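Local coordinates for protein salt-tolerant glutaminase (Micrococcus luteus, PDB 3AGD) that probably hydrolyses L-glutamine to L-glutamate and ammonium, as a salt-tolerant member of the glutaminase family, at residues 320-328 against 400-408; 342-351 against 388-396. All blocks are in the same frame, centred on the assembly; numbering follows the deposited sequence.

How the contacts relate
Strand 317-323 turns back into strand 326-332, and this hairpin gives contact 1 its first segment. The chain then runs into helix 337-349, passes through helices 367-374 and 376-383, and reaches helix 389-395, which comes back beside helix 337-349 to make contact 2, with 36 residues between its segments. Beyond a loop, strand 406-417 pairs with strand 326-332, so contact 1 closes a 71-residue loop with contact 2 nested inside it. Centres about 11 Å apart, the two also touch: Glu-390 of helix 389-395 probably accepts a hydrogen bond from Val-320 N, and Ile-404 packs on Leu-350. Contact 1 pairs strands, contact 2 helices; Arg-322 NH2 to Ala-394 O also fastens helix 389-395 to the hairpin.

Contact 1 of 2, residues 320-328 against 400-408; sequences VEREGDRVF and NDGPIRTVV
In the mixed sheet of the STAS region, Arg-326, Val-327 and Phe-328 pair in parallel with Thr-406, Val-407 and Val-408. Val-327 carries the ladder: its N gives a hydrogen bond to Thr-406 O (2.7 Å) and its O takes one from Val-408 N (2.7 Å). Just before the ladder, Asp-325 O is gripped twice, by Arg-405 N at 2.6 Å and Thr-406 N at 3.1 Å, where 400-408 swings into its strand. The same 326-328 strand is one arm of a beta hairpin, turned through a type II' turn from Glu-323 to Arg-326, and it joins strand 406-417 by a beta-alpha-beta crossover that includes helix 337-349. On the face with Arg-326 and Phe-328, Thr-406 CG2 sits over the centre of the Arg-326 guanidinium, 3.6 Å above its plane. Arg-326 gets there by a bend at chi3 (46°), and its NH2 also touches Val-408 CG2, which reaches the Phe-328 ring as well. A water joins Asp-325 OD2 to Thr-406 OG1. On the other face, Val-327 CG2 meets Ile-404 CD1 at 3.8 Å, and Leu-350 packs on both Ile-404 and Val-407. Arg-322 runs out straight, with CG trans to the backbone N (chi1 -179°), and carries its guanidinium to the turn. Its NE bonds to Gly-324 O at 2.7 Å, while NH1 gives a bond to Gly-402 O at 2.8 Å from above that carbonyl's plane, Ile-404 CG1 lies over one guanidinium face, toward its rim, and NH2 bonds to Ala-394 O.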
loop_
_atom_site.group_PDB
_atom_site.type_symbol
_atom_site.label_atom_id
_atom_site.label_comp_id
_atom_site.label_asym_id
_atom_site.label_seq_id
_atom_site.Cartn_x
_atom_site.Cartn_y
_atom_site.Cartn_z
ATOM N N VAL A 320 -17.460 21.142 9.589
ATOM C CA VAL A 320 -18.010 21.215 10.937
ATOM C C VAL A 320 -18.403 22.669 11.134
ATOM O O VAL A 320 -17.543 23.545 11.207
ATOM C CB VAL A 320 -16.969 20.839 12.008
ATOM C CG1 VAL A 320 -17.647 20.727 13.370
ATOM C CG2 VAL A 320 -16.287 19.533 11.638
ATOM N N GLU A 321 -19.702 22.929 11.201
ATOM C CA GLU A 321 -20.184 24.291 11.365
ATOM C C GLU A 321 -20.997 24.402 12.644
ATOM O O GLU A 321 -21.446 23.395 13.187
ATOM C CB GLU A 321 -21.014 24.684 10.141
ATOM C CG GLU A 321 -20.301 24.325 8.844
ATOM C CD GLU A 321 -20.996 24.835 7.599
ATOM O OE1 GLU A 321 -22.238 24.745 7.517
ATOM O OE2 GLU A 321 -20.285 25.313 6.691
ATOM N N ARG A 322 -21.186 25.620 13.134
ATOM C CA ARG A 322 -21.929 25.794 14.371
ATOM C C ARG A 322 -23.012 26.852 14.334
ATOM O O ARG A 322 -22.828 27.916 13.749
ATOM C CB ARG A 322 -20.965 26.129 15.508
ATOM C CG ARG A 322 -21.662 26.305 16.844
ATOM C CD ARG A 322 -20.682 26.336 18.001
ATOM N NE ARG A 322 -21.377 26.466 19.277
ATOM C CZ ARG A 322 -20.786 26.414 20.465
ATOM N NH1 ARG A 322 -21.511 26.548 21.569
ATOM N NH2 ARG A 322 -19.474 26.221 20.553
ATOM N N GLU A 323 -24.155 26.558 14.943
ATOM C CA GLU A 323 -25.220 27.552 15.023
ATOM C C GLU A 323 -25.700 27.591 16.452
ATOM O O GLU A 323 -26.583 26.831 16.858
ATOM C CB GLU A 323 -26.387 27.242 14.092
ATOM C CG GLU A 323 -25.999 27.245 12.641
ATOM C CD GLU A 323 -27.191 27.166 11.714
ATOM O OE1 GLU A 323 -28.242 26.624 12.123
ATOM O OE2 GLU A 323 -27.070 27.639 10.566
ATOM N N GLY A 324 -25.080 28.487 17.212
ATOM C CA GLY A 324 -25.416 28.651 18.606
ATOM C C GLY A 324 -25.128 27.410 19.421
ATOM O O GLY A 324 -23.979 27.075 19.693
ATOM N N ASP A 325 -26.188 26.713 19.798
ATOM C CA ASP A 325 -26.069 25.512 20.611
ATOM C C ASP A 325 -25.894 24.226 19.813
ATOM O O ASP A 325 -25.705 23.156 20.398
ATOM C CB ASP A 325 -27.303 25.373 21.483
ATOM C CG ASP A 325 -28.577 25.406 20.670
ATOM O OD1 ASP A 325 -29.004 26.514 20.276
ATOM O OD2 ASP A 325 -29.141 24.321 20.406
ATOM N N ARG A 326 -25.981 24.295 18.491
ATOM C CA ARG A 326 -25.806 23.064 17.741
ATOM C C ARG A 326 -24.715 23.094 16.691
ATOM O O ARG A 326 -24.436 24.120 16.071
ATOM C CB ARG A 326 -27.125 22.598 17.115
ATOM C CG ARG A 326 -27.625 23.365 15.913
ATOM C CD ARG A 326 -28.760 22.562 15.278
ATOM N NE ARG A 326 -29.696 22.085 16.297
ATOM C CZ ARG A 326 -30.589 21.118 16.112
ATOM N NH1 ARG A 326 -31.394 20.760 17.108
ATOM N NH2 ARG A 326 -30.674 20.501 14.938
ATOM N N VAL A 327 -24.102 21.934 16.516
ATOM C CA VAL A 327 -23.019 21.746 15.575
ATOM C C VAL A 327 -23.447 20.787 14.463
ATOM O O VAL A 327 -24.124 19.790 14.717
ATOM C CB VAL A 327 -21.791 21.182 16.320
ATOM C CG1 VAL A 327 -20.723 20.744 15.336
ATOM C CG2 VAL A 327 -21.243 22.243 17.274
ATOM N N PHE A 328 -23.074 21.106 13.228
ATOM C CA PHE A 328 -23.401 20.250 12.094
ATOM C C PHE A 328 -22.092 19.650 11.623
ATOM O O PHE A 328 -21.193 20.361 11.171
ATOM C CB PHE A 328 -24.049 21.054 10.965
ATOM C CG PHE A 328 -25.232 21.854 11.407
ATOM C CD1 PHE A 328 -25.067 22.941 12.259
ATOM C CD2 PHE A 328 -26.517 21.485 11.033
ATOM C CE1 PHE A 328 -26.162 23.650 12.735
ATOM C CE2 PHE A 328 -27.626 22.187 11.504
ATOM C CZ PHE A 328 -27.447 23.271 12.359
ATOM N N ASN A 400 -16.218 30.327 24.033
ATOM C CA ASN A 400 -16.292 31.705 24.505
ATOM C C ASN A 400 -17.714 32.088 24.892
ATOM O O ASN A 400 -17.944 33.177 25.425
ATOM C CB ASN A 400 -15.781 32.663 23.426
ATOM C CG ASN A 400 -14.271 32.640 23.293
ATOM O OD1 ASN A 400 -13.660 31.576 23.186
ATOM N ND2 ASN A 400 -13.659 33.819 23.294
ATOM N N ASP A 401 -18.665 31.196 24.627
ATOM C CA ASP A 401 -20.056 31.476 24.957
ATOM C C ASP A 401 -21.073 30.405 24.553
ATOM O O ASP A 401 -21.440 30.286 23.384
ATOM C CB ASP A 401 -20.461 32.821 24.344
ATOM C CG ASP A 401 -20.150 32.902 22.861
ATOM O OD1 ASP A 401 -20.206 34.020 22.302
ATOM O OD2 ASP A 401 -19.856 31.850 22.252
ATOM N N GLY A 402 -21.524 29.630 25.535
ATOM C CA GLY A 402 -22.524 28.613 25.275
ATOM C C GLY A 402 -22.062 27.188 25.053
ATOM O O GLY A 402 -21.128 26.939 24.288
ATOM N N PRO A 403 -22.710 26.220 25.716
ATOM C CA PRO A 403 -22.343 24.812 25.561
ATOM C C PRO A 403 -22.974 24.234 24.299
ATOM O O PRO A 403 -24.016 24.710 23.841
ATOM C CB PRO A 403 -22.911 24.173 26.822
ATOM C CG PRO A 403 -24.176 24.960 27.030
ATOM C CD PRO A 403 -23.709 26.385 26.790
ATOM N N ILE A 404 -22.329 23.223 23.728
ATOM C CA ILE A 404 -22.858 22.565 22.547
ATOM C C ILE A 404 -23.945 21.627 23.071
ATOM O O ILE A 404 -23.691 20.825 23.971
ATOM C CB ILE A 404 -21.751 21.758 21.820
ATOM C CG1 ILE A 404 -20.701 22.726 21.260
ATOM C CG2 ILE A 404 -22.359 20.917 20.691
ATOM C CD1 ILE A 404 -19.509 22.059 20.598
ATOM N N ARG A 405 -25.157 21.747 22.537
ATOM C CA ARG A 405 -26.266 20.902 22.984
ATOM C C ARG A 405 -26.666 19.838 21.966
ATOM O O ARG A 405 -27.128 18.755 22.332
ATOM C CB ARG A 405 -27.481 21.771 23.345
ATOM C CG ARG A 405 -27.247 22.633 24.582
ATOM C CD ARG A 405 -28.470 23.443 25.012
ATOM N NE ARG A 405 -28.282 23.897 26.386
ATOM C CZ ARG A 405 -27.964 25.136 26.744
ATOM N NH1 ARG A 405 -27.810 26.086 25.831
ATOM N NH2 ARG A 405 -27.752 25.414 28.024
ATOM N N THR A 406 -26.487 20.141 20.689
ATOM C CA THR A 406 -26.842 19.186 19.654
ATOM C C THR A 406 -25.799 19.097 18.549
ATOM O O THR A 406 -25.251 20.103 18.101
ATOM C CB THR A 406 -28.206 19.533 19.015
ATOM O OG1 THR A 406 -29.234 19.461 20.011
ATOM C CG2 THR A 406 -28.540 18.555 17.900
ATOM N N VAL A 407 -25.525 17.869 18.129
ATOM C CA VAL A 407 -24.587 17.618 17.052
ATOM C C VAL A 407 -25.343 16.824 16.002
ATOM O O VAL A 407 -25.843 15.732 16.277
ATOM C CB VAL A 407 -23.354 16.796 17.527
ATOM C CG1 VAL A 407 -22.546 16.314 16.321
ATOM C CG2 VAL A 407 -22.463 17.656 18.419
ATOM N N VAL A 408 -25.462 17.395 14.810
ATOM C CA VAL A 408 -26.132 16.717 13.711
ATOM C C VAL A 408 -25.032 15.969 12.958
ATOM O O VAL A 408 -24.117 16.589 12.419
ATOM C CB VAL A 408 -26.807 17.727 12.754
ATOM C CG1 VAL A 408 -27.474 16.995 11.603
ATOM C CG2 VAL A 408 -27.831 18.554 13.515
HETATM O O HOH W 1 -18.258 25.529 22.989
HETATM O O HOH W 2 -23.526 29.250 22.343
HETATM O O HOH W 3 -30.230 22.074 20.098
#

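Contact 2 of 2, residues 342-351 against 388-396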
loop_
_atom_site.group_PDB
_atom_site.type_symbol
_atom_site.label_atom_id
_atom_site.label_comp_id
_atom_site.label_asym_id
_atom_site.label_seq_id
_atom_site.Cartn_x
_atom_site.Cartn_y
_atom_site.Cartn_z
ATOM N N ALA A 342 -10.125 10.211 12.154
ATOM C CA ALA A 342 -10.284 11.643 11.940
ATOM C C ALA A 342 -11.623 12.126 12.488
ATOM O O ALA A 342 -11.706 13.206 13.073
ATOM C CB ALA A 342 -10.179 11.960 10.459
ATOM N N VAL A 343 -12.671 11.329 12.292
ATOM C CA VAL A 343 -13.995 11.691 12.786
ATOM C C VAL A 343 -13.973 11.770 14.311
ATOM O O VAL A 343 -14.513 12.704 14.897
ATOM C CB VAL A 343 -15.060 10.671 12.334
ATOM C CG1 VAL A 343 -16.413 11.007 12.962
ATOM C CG2 VAL A 343 -15.172 10.695 10.817
ATOM N N LEU A 344 -13.335 10.794 14.949
ATOM C CA LEU A 344 -13.235 10.790 16.401
ATOM C C LEU A 344 -12.452 12.010 16.895
ATOM O O LEU A 344 -12.742 12.551 17.965
ATOM C CB LEU A 344 -12.562 9.505 16.884
ATOM C CG LEU A 344 -13.401 8.240 16.697
ATOM C CD1 LEU A 344 -12.603 7.027 17.164
ATOM C CD2 LEU A 344 -14.706 8.366 17.485
ATOM N N ASP A 345 -11.459 12.434 16.120
ATOM C CA ASP A 345 -10.662 13.601 16.484
ATOM C C ASP A 345 -11.547 14.842 16.421
ATOM O O ASP A 345 -11.413 15.751 17.237
ATOM C CB ASP A 345 -9.481 13.781 15.523
ATOM C CG ASP A 345 -8.375 12.761 15.747
ATOM O OD1 ASP A 345 -7.474 12.671 14.885
ATOM O OD2 ASP A 345 -8.402 12.054 16.777
ATOM N N ALA A 346 -12.445 14.881 15.441
ATOM C CA ALA A 346 -13.341 16.023 15.296
ATOM C C ALA A 346 -14.312 16.037 16.469
ATOM O O ALA A 346 -14.540 17.078 17.085
ATOM C CB ALA A 346 -14.109 15.942 13.975
ATOM N N LEU A 347 -14.875 14.876 16.782
ATOM C CA LEU A 347 -15.810 14.774 17.890
ATOM C C LEU A 347 -15.143 15.192 19.192
ATOM O O LEU A 347 -15.698 15.978 19.960
ATOM C CB LEU A 347 -16.341 13.345 18.006
ATOM C CG LEU A 347 -17.199 12.877 16.825
ATOM C CD1 LEU A 347 -17.662 11.462 17.078
ATOM C CD2 LEU A 347 -18.392 13.805 16.644
ATOM N N THR A 348 -13.946 14.675 19.436
ATOM C CA THR A 348 -13.213 15.009 20.651
ATOM C C THR A 348 -12.859 16.492 20.704
ATOM O O THR A 348 -12.942 17.122 21.762
ATOM C CB THR A 348 -11.911 14.181 20.765
ATOM O OG1 THR A 348 -12.243 12.810 21.011
ATOM C CG2 THR A 348 -11.050 14.683 21.910
ATOM N N ASP A 349 -12.467 17.041 19.556
ATOM C CA ASP A 349 -12.085 18.440 19.457
ATOM C C ASP A 349 -13.215 19.419 19.790
ATOM O O ASP A 349 -12.968 20.614 19.970
ATOM C CB ASP A 349 -11.542 18.738 18.054
ATOM C CG ASP A 349 -10.097 18.270 17.863
ATOM O OD1 ASP A 349 -9.555 18.469 16.756
ATOM O OD2 ASP A 349 -9.500 17.709 18.806
ATOM N N LEU A 350 -14.449 18.927 19.870
ATOM C CA LEU A 350 -15.572 19.806 20.192
ATOM C C LEU A 350 -15.525 20.276 21.650
ATOM O O LEU A 350 -16.208 21.230 22.017
ATOM C CB LEU A 350 -16.908 19.107 19.915
ATOM C CG LEU A 350 -17.267 18.822 18.455
ATOM C CD1 LEU A 350 -18.617 18.115 18.400
ATOM C CD2 LEU A 350 -17.309 20.123 17.661
ATOM N N ARG A 351 -14.728 19.597 22.471
ATOM C CA ARG A 351 -14.574 19.954 23.881
ATOM C C ARG A 351 -15.857 19.909 24.707
ATOM O O ARG A 351 -16.050 20.750 25.582
ATOM C CB ARG A 351 -13.985 21.363 24.006
ATOM C CG ARG A 351 -12.646 21.554 23.341
ATOM C CD ARG A 351 -11.661 20.531 23.840
ATOM N NE ARG A 351 -10.355 20.691 23.215
ATOM C CZ ARG A 351 -9.446 19.724 23.144
ATOM N NH1 ARG A 351 -8.279 19.954 22.559
ATOM N NH2 ARG A 351 -9.712 18.527 23.649
ATOM N N VAL A 388 -11.345 18.537 9.662
ATOM C CA VAL A 388 -11.317 18.100 11.058
ATOM C C VAL A 388 -11.078 19.290 11.982
ATOM O O VAL A 388 -11.666 19.390 13.063
ATOM C CB VAL A 388 -10.182 17.072 11.310
ATOM C CG1 VAL A 388 -10.078 16.760 12.803
ATOM C CG2 VAL A 388 -10.442 15.798 10.523
ATOM N N HIS A 389 -10.210 20.194 11.536
ATOM C CA HIS A 389 -9.851 21.369 12.315
ATOM C C HIS A 389 -11.018 22.307 12.585
ATOM O O HIS A 389 -10.966 23.103 13.523
ATOM C CB HIS A 389 -8.729 22.144 11.614
ATOM C CG HIS A 389 -9.148 22.797 10.333
ATOM N ND1 HIS A 389 -9.357 22.090 9.167
ATOM C CD2 HIS A 389 -9.397 24.095 10.035
ATOM C CE1 HIS A 389 -9.714 22.924 8.207
ATOM N NE2 HIS A 389 -9.748 24.146 8.707
ATOM N N GLU A 390 -12.067 22.223 11.774
ATOM C CA GLU A 390 -13.215 23.098 11.971
ATOM C C GLU A 390 -13.930 22.794 13.291
ATOM O O GLU A 390 -14.680 23.627 13.802
ATOM C CB GLU A 390 -14.189 22.986 10.789
ATOM C CG GLU A 390 -13.533 23.209 9.428
ATOM C CD GLU A 390 -14.539 23.379 8.296
ATOM O OE1 GLU A 390 -15.626 22.771 8.365
ATOM O OE2 GLU A 390 -14.235 24.112 7.328
ATOM N N ALA A 391 -13.690 21.608 13.848
ATOM C CA ALA A 391 -14.314 21.230 15.117
ATOM C C ALA A 391 -13.727 22.084 16.234
ATOM O O ALA A 391 -14.454 22.605 17.080
ATOM C CB ALA A 391 -14.079 19.754 15.414
ATOM N N ALA A 392 -12.406 22.225 16.230
ATOM C CA ALA A 392 -11.731 23.027 17.238
ATOM C C ALA A 392 -12.209 24.470 17.122
ATOM O O ALA A 392 -12.424 25.147 18.128
ATOM C CB ALA A 392 -10.220 22.951 17.045
ATOM N N ALA A 393 -12.379 24.929 15.886
ATOM C CA ALA A 393 -12.835 26.287 15.623
ATOM C C ALA A 393 -14.267 26.463 16.111
ATOM O O ALA A 393 -14.649 27.549 16.549
ATOM C CB ALA A 393 -12.749 26.590 14.130
ATOM N N ALA A 394 -15.054 25.390 16.027
ATOM C CA ALA A 394 -16.449 25.412 16.467
ATOM C C ALA A 394 -16.521 25.511 17.991
ATOM O O ALA A 394 -17.399 26.174 18.539
ATOM C CB ALA A 394 -17.173 24.152 15.991
ATOM N N ALA A 395 -15.590 24.851 18.669
ATOM C CA ALA A 395 -15.548 24.867 20.126
ATOM C C ALA A 395 -14.972 26.187 20.626
ATOM O O ALA A 395 -15.322 26.656 21.709
ATOM C CB ALA A 395 -14.707 23.702 20.636
ATOM N N ALA A 396 -14.088 26.784 19.830
ATOM C CA ALA A 396 -13.450 28.047 20.192
ATOM C C ALA A 396 -14.474 29.165 20.341
ATOM O O ALA A 396 -14.588 29.774 21.407
ATOM C CB ALA A 396 -12.411 28.425 19.140
HETATM O O HOH W 4 -10.535 20.213 15.154
#
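Ala-346 and Ala-391 touch where helices 342-349 and 389-395 run almost parallel, 8° apart, with axes only 7.8 Å from each other. Small residues permit this closeness: Ala-391 CB lies 3.2 Å from Ala-346 O and also packs on Asp-349 CB. One turn on, Ala-395 CB comes within 3.2 Å of Leu-350 O. At the other end Val-388 sets its two methyls against the partner helix; with CG1 trans to the backbone N (chi1 173°), that methyl lies by Ala-346 N, while CG2 meets Ala-342 CB at 3.8 Å. Leu-350 starts off away from the second helix, yet its CD2 returns to touch Ala-391 CB at 4.0 Å. The polar link is one water, which donates to Asp-349 OD1 (2.6 Å) and Val-388 O (2.5 Å) and accepts from Ala-392 N. Asp-349 OD1 also forms a salt bridge with Arg-49 of the second subunit, and Asp-345 OD2 is hydrogen-bonded to His-3 of that subunit. Val-343 and Leu-347 meanwhile pack on strand 326-332, and Ala-346 and Val-388 on Val-317. This is consistent with a STAS-type alpha/beta domain, in which helices pack side by side against the sheet.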